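Local coordinates for Lmo0812 protein (PDB 4YF1) that probably hydrolyses the 3'-diphosphate of the alarmone ppGpp, as an all-helical HD-domain pyrophosphohydrolase, at residues P36-R41 with K121-T126. Numbering follows the deposited sequence.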
loop_
_atom_site.group_PDB
_atom_site.type_symbol
_atom_site.label_atom_id
_atom_site.label_comp_id
_atom_site.label_asym_id
_atom_site.label_seq_id
_atom_site.Cartn_x
_atom_site.Cartn_y
_atom_site.Cartn_z
ATOM N N PRO A 36 7.595 2.834 2.956
ATOM C CA PRO A 36 6.584 1.828 2.558
ATOM C C PRO A 36 6.603 1.482 1.068
ATOM O O PRO A 36 6.459 0.313 0.731
ATOM C CB PRO A 36 5.260 2.497 2.918
ATOM C CG PRO A 36 5.598 3.471 3.991
ATOM C CD PRO A 36 6.962 3.992 3.628
ATOM N N LEU A 37 6.749 2.477 0.189
ATOM C CA LEU A 37 6.798 2.225 -1.239
ATOM C C LEU A 37 8.037 1.415 -1.617
ATOM O O LEU A 37 7.966 0.528 -2.445
ATOM C CB LEU A 37 6.709 3.539 -2.020
ATOM C CG LEU A 37 5.309 4.168 -2.103
ATOM C CD1 LEU A 37 4.442 3.333 -3.010
ATOM C CD2 LEU A 37 4.616 4.323 -0.770
ATOM N N ASN A 38 9.180 1.745 -1.007
ATOM C CA ASN A 38 10.415 0.995 -1.290
ATOM C C ASN A 38 10.380 -0.441 -0.781
ATOM O O ASN A 38 10.905 -1.345 -1.429
ATOM C CB ASN A 38 11.677 1.699 -0.697
ATOM C CG ASN A 38 12.096 2.954 -1.458
ATOM O OD1 ASN A 38 11.608 3.261 -2.541
ATOM N ND2 ASN A 38 13.085 3.690 -0.882
ATOM N N VAL A 39 9.774 -0.659 0.383
ATOM C CA VAL A 39 9.646 -2.007 0.950
ATOM C C VAL A 39 8.670 -2.799 0.024
ATOM O O VAL A 39 8.925 -3.938 -0.316
ATOM C CB VAL A 39 9.120 -1.957 2.404
ATOM C CG1 VAL A 39 8.632 -3.300 2.870
ATOM C CG2 VAL A 39 10.188 -1.407 3.344
ATOM N N ALA A 40 7.593 -2.154 -0.390
ATOM C CA ALA A 40 6.612 -2.845 -1.302
ATOM C C ALA A 40 7.283 -3.277 -2.615
ATOM O O ALA A 40 7.020 -4.353 -3.132
ATOM C CB ALA A 40 5.419 -1.933 -1.574
ATOM N N ARG A 41 8.161 -2.429 -3.153
ATOM C CA ARG A 41 8.925 -2.761 -4.343
ATOM C C ARG A 41 9.841 -3.970 -4.160
ATOM O O ARG A 41 9.916 -4.848 -5.039
ATOM C CB ARG A 41 9.722 -1.534 -4.834
ATOM C CG ARG A 41 10.694 -1.796 -5.956
ATOM C CD ARG A 41 11.397 -0.541 -6.466
ATOM N NE ARG A 41 12.437 -0.917 -7.405
ATOM C CZ ARG A 41 13.614 -1.424 -7.057
ATOM N NH1 ARG A 41 13.972 -1.515 -5.754
ATOM N NH2 ARG A 41 14.479 -1.767 -8.004
ATOM N N LYS A 121 13.975 -4.170 7.060
ATOM C CA LYS A 121 15.381 -3.889 7.517
ATOM C C LYS A 121 16.307 -3.516 6.400
ATOM O O LYS A 121 17.231 -2.744 6.585
ATOM C CB LYS A 121 15.981 -5.077 8.255
ATOM C CG LYS A 121 15.692 -5.046 9.720
ATOM C CD LYS A 121 14.234 -5.134 10.003
ATOM C CE LYS A 121 13.895 -4.263 11.182
ATOM N NZ LYS A 121 12.521 -4.640 11.631
ATOM N N LEU A 122 16.098 -4.135 5.251
ATOM C CA LEU A 122 16.911 -3.836 4.077
ATOM C C LEU A 122 16.775 -2.390 3.641
ATOM O O LEU A 122 17.786 -1.721 3.428
ATOM C CB LEU A 122 16.558 -4.796 2.907
ATOM C CG LEU A 122 17.267 -4.565 1.567
ATOM C CD1 LEU A 122 18.776 -4.505 1.658
ATOM C CD2 LEU A 122 16.857 -5.620 0.526
ATOM N N ASP A 123 15.552 -1.883 3.517
ATOM C CA ASP A 123 15.405 -0.496 3.116
ATOM C C ASP A 123 16.035 0.437 4.180
ATOM O O ASP A 123 16.645 1.439 3.814
ATOM C CB ASP A 123 13.962 -0.099 2.887
ATOM C CG ASP A 123 13.836 1.322 2.363
ATOM O OD1 ASP A 123 14.324 1.620 1.238
ATOM O OD2 ASP A 123 13.235 2.145 3.064
ATOM N N ASN A 124 15.848 0.113 5.465
ATOM C CA ASN A 124 16.452 0.912 6.572
ATOM C C ASN A 124 17.978 0.962 6.458
ATOM O O ASN A 124 18.554 2.042 6.498
ATOM C CB ASN A 124 16.075 0.336 7.950
ATOM C CG ASN A 124 14.614 0.553 8.322
ATOM O OD1 ASN A 124 13.881 1.310 7.671
ATOM N ND2 ASN A 124 14.181 -0.111 9.406
ATOM N N LEU A 125 18.634 -0.195 6.350
ATOM C CA LEU A 125 20.109 -0.231 6.215
ATOM C C LEU A 125 20.624 0.403 4.925
ATOM O O LEU A 125 21.735 0.976 4.902
ATOM C CB LEU A 125 20.719 -1.611 6.382
ATOM C CG LEU A 125 20.707 -2.251 7.746
ATOM C CD1 LEU A 125 21.718 -3.376 7.705
ATOM C CD2 LEU A 125 21.068 -1.253 8.847
ATOM N N THR A 126 19.838 0.317 3.854
ATOM C CA THR A 126 20.205 0.996 2.620
ATOM C C THR A 126 20.373 2.501 2.923
ATOM O O THR A 126 21.356 3.113 2.487
ATOM C CB THR A 126 19.166 0.760 1.536
ATOM O OG1 THR A 126 19.170 -0.643 1.220
ATOM C CG2 THR A 126 19.478 1.568 0.288
#
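Two helices of the HD-domain core, 35-45 and 111-132, meet just beside the presumed metal-site residues, where D123 reaches across to N38 and V39. Their backbones come closest at V39 and D123, with CA atoms 6.3 Å apart. The CB of D123 points toward helix 35-45, and CG lying anti to the backbone N (chi1 -176°) carries the carboxylate out to N38; the two side chains cross at about a right angle. N38 ND2 donates to D123 OD1 over 3.2 Å, a bent bond (N-H...O 145°) that meets the oxygen on its syn side but 27° out of the carboxylate plane. OD1 also lies 3.3 Å from N38 CB, so it rests against the root of the asparagine as well as its amide. V39 CG2 packs against D123 CB at 4.0 Å. The N38 amide is fixed further by the preceding loop, ND2 giving to G29 O and OD1 accepting from Y32 N. The other carboxylate oxygen, D123 OD2, hydrogen-bonds H35 ND1, which probably orients that imidazole. H35, H59, D60 and D120 converge without a bound metal, a pattern consistent with the H...HD...D metal site of HD-domain phosphohydrolases, with D123 in its second shell.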